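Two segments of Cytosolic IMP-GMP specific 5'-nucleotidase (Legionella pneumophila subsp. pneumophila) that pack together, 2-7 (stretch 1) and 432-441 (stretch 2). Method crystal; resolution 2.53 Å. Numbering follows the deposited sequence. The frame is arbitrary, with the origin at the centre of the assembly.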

# COMPACT_ATOMS: atom_id res chain seq x y z
N ASP B 2 27.83 40.81 -1.14
CA ASP B 2 26.79 39.82 -0.71
C ASP B 2 25.37 40.34 -1.03
O ASP B 2 24.82 41.19 -0.32
CB ASP B 2 26.93 39.53 0.80
CG ASP B 2 26.18 38.26 1.26
OD1 ASP B 2 26.38 37.84 2.43
OD2 ASP B 2 25.39 37.67 0.48
N THR B 3 24.80 39.82 -2.12
CA THR B 3 23.46 40.18 -2.57
C THR B 3 22.32 39.74 -1.63
O THR B 3 21.27 40.38 -1.60
CB THR B 3 23.18 39.56 -3.94
OG1 THR B 3 23.22 38.13 -3.82
CG2 THR B 3 24.23 39.99 -4.94
N HIS B 4 22.52 38.65 -0.88
CA HIS B 4 21.51 38.15 0.05
C HIS B 4 20.16 37.91 -0.64
O HIS B 4 19.11 38.31 -0.13
CB HIS B 4 21.32 39.13 1.22
CG HIS B 4 22.39 39.08 2.26
ND1 HIS B 4 22.66 37.95 3.01
CD2 HIS B 4 23.24 40.04 2.72
CE1 HIS B 4 23.61 38.21 3.88
NE2 HIS B 4 23.98 39.47 3.73
N LYS B 5 20.18 37.23 -1.77
CA LYS B 5 18.97 36.96 -2.53
C LYS B 5 18.10 35.86 -1.95
O LYS B 5 18.60 34.85 -1.46
CB LYS B 5 19.32 36.58 -3.96
CG LYS B 5 20.28 37.54 -4.61
CD LYS B 5 19.94 37.78 -6.08
CE LYS B 5 18.64 38.55 -6.21
NZ LYS B 5 18.71 39.78 -5.37
N VAL B 6 16.79 36.07 -2.00
CA VAL B 6 15.83 35.09 -1.52
C VAL B 6 14.97 34.71 -2.72
O VAL B 6 14.34 35.55 -3.33
CB VAL B 6 14.95 35.66 -0.39
CG1 VAL B 6 13.78 34.73 -0.11
CG2 VAL B 6 15.79 35.83 0.87
N PHE B 7 14.96 33.42 -3.05
CA PHE B 7 14.20 32.93 -4.18
C PHE B 7 12.83 32.50 -3.72
O PHE B 7 12.70 31.84 -2.69
CB PHE B 7 14.98 31.80 -4.81
CG PHE B 7 16.40 32.17 -5.07
CD1 PHE B 7 16.71 33.18 -5.99
CD2 PHE B 7 17.43 31.59 -4.34
CE1 PHE B 7 18.02 33.61 -6.15
CE2 PHE B 7 18.75 32.01 -4.50
CZ PHE B 7 19.05 33.02 -5.41
N GLU B 432 20.65 30.80 0.04
CA GLU B 432 21.86 30.07 0.34
C GLU B 432 22.09 29.97 1.85
O GLU B 432 22.61 28.97 2.33
CB GLU B 432 23.06 30.73 -0.32
CG GLU B 432 24.38 30.26 0.25
CD GLU B 432 25.53 31.13 -0.20
OE1 GLU B 432 25.31 32.35 -0.40
OE2 GLU B 432 26.66 30.61 -0.34
N LYS B 433 21.70 31.01 2.60
CA LYS B 433 21.87 30.98 4.05
C LYS B 433 20.87 31.89 4.77
O LYS B 433 20.38 32.87 4.22
CB LYS B 433 23.31 31.37 4.43
CG LYS B 433 23.74 32.76 3.99
CD LYS B 433 25.15 33.07 4.46
CE LYS B 433 25.59 34.44 3.98
NZ LYS B 433 25.39 34.50 2.51
N LEU B 434 20.59 31.55 6.01
CA LEU B 434 19.63 32.27 6.84
C LEU B 434 19.75 33.80 6.89
O LEU B 434 18.73 34.51 6.87
CB LEU B 434 19.69 31.71 8.25
CG LEU B 434 18.69 32.23 9.28
CD1 LEU B 434 17.23 31.95 8.83
CD2 LEU B 434 19.00 31.52 10.58
N SER B 435 20.98 34.32 6.97
CA SER B 435 21.14 35.77 7.05
C SER B 435 20.63 36.41 5.75
O SER B 435 20.34 37.61 5.72
CB SER B 435 22.61 36.14 7.31
OG SER B 435 23.44 35.81 6.21
N ASP B 436 20.53 35.62 4.69
CA ASP B 436 20.01 36.15 3.43
C ASP B 436 18.57 36.57 3.74
O ASP B 436 18.15 37.69 3.46
CB ASP B 436 20.04 35.09 2.32
CG ASP B 436 21.46 34.80 1.82
OD1 ASP B 436 21.65 33.78 1.11
OD2 ASP B 436 22.38 35.60 2.13
N LEU B 437 17.82 35.67 4.35
CA LEU B 437 16.45 36.00 4.71
C LEU B 437 16.39 37.09 5.78
O LEU B 437 15.68 38.08 5.62
CB LEU B 437 15.71 34.75 5.20
CG LEU B 437 14.32 35.01 5.76
CD1 LEU B 437 13.44 35.62 4.68
CD2 LEU B 437 13.72 33.72 6.27
N LEU B 438 17.14 36.92 6.87
CA LEU B 438 17.08 37.88 7.97
C LEU B 438 17.52 39.29 7.61
O LEU B 438 17.35 40.22 8.39
CB LEU B 438 17.88 37.37 9.16
CG LEU B 438 17.46 36.01 9.72
CD1 LEU B 438 18.40 35.61 10.84
CD2 LEU B 438 16.04 36.07 10.22
N GLU B 439 18.07 39.45 6.41
CA GLU B 439 18.54 40.76 5.96
C GLU B 439 17.39 41.49 5.24
O GLU B 439 17.50 42.66 4.89
CB GLU B 439 19.71 40.56 4.99
CG GLU B 439 20.79 41.59 5.13
CD GLU B 439 21.62 41.36 6.37
OE1 GLU B 439 22.53 40.50 6.33
OE2 GLU B 439 21.36 42.02 7.40
N HIS B 440 16.32 40.76 4.99
CA HIS B 440 15.13 41.32 4.35
C HIS B 440 14.23 41.90 5.43
O HIS B 440 14.45 41.71 6.62
CB HIS B 440 14.37 40.24 3.60
CG HIS B 440 15.01 39.84 2.31
ND1 HIS B 440 16.24 39.23 2.25
CD2 HIS B 440 14.60 39.99 1.03
CE1 HIS B 440 16.56 39.02 0.98
NE2 HIS B 440 15.58 39.47 0.22
N SER B 441 13.21 42.62 4.98
CA SER B 441 12.26 43.23 5.90
C SER B 441 11.36 42.17 6.52
O SER B 441 10.76 41.36 5.82
CB SER B 441 11.39 44.23 5.14
OG SER B 441 10.32 44.67 5.94
O HOH W 1 20.98 33.15 -1.58

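The contact is organised around one buried histidine, H4, which has more of its surface covered by the other stretch than any other residue here. Its backbone sits at phi 54° and psi 48°, a left-handed conformation uncommon in residues other than glycine, and its CA lies 4.2 Å from the CA of D436. With chi1 in m, the ring is set against the second stretch, whose helix at about 434-438 is weakly bonded, and meets different chemistry at its edge and on its face. At the edge, H4 ND1 donates to OD2 of D436 at 2.5 Å, a very short hydrogen bond with an angle of 140°. Also near the ring plane, OG of S435 comes within 3.3 Å of H4 CE1. E439 covers one face: E439 CG stands 4.1 Å from the H4 ring centroid, 24° off the normal, a CH-pi contact that packs the aliphatic part of an acidic side chain against the ring. OE1 of E439 lies 3.2 Å from H4 NE2, but over the ring face, and the angle is too poor for a hydrogen bond.

V6 is the second anchor, and a simpler one. Its CA-to-CB bond points toward the second stretch, and V6 CG2 settles over one face of the H440 ring, 3.3 Å from H440 CE1. V6 CG2 also lies 3.9 Å from CA of L437 and 4.5 Å from L437 CB, so a single branch touches both residues. The H440 ring is held from within its own stretch, where H440 ND1 donates to the backbone O of D436 at 2.7 Å.

D436 is the hub on the helical side, and its two carboxylate oxygens can be read separately. D436 OD1 accepts from the backbone N of K433 at 3.1 Å, tying the side chain back to the residue three positions earlier, and takes a second hydrogen bond at 2.8 Å from water 1. That water also donates to O of K5 at 2.9 Å and accepts from N of E432, linking K5 to D436 and E432 across the contact. D436 OD2 receives the H4 bond and a salt bridge from NZ of K433 at 3.2 Å. K433 NZ also reaches OD1 of D2 at 3.5 Å, a salt bridge whose hydrogen bond is weak. D2 OD2 and D436 OD2 are 4.0 Å apart, like charges with K433 NZ near both carboxylates. The rule is economical: the acceptor that H4 uses is also held within its own stretch.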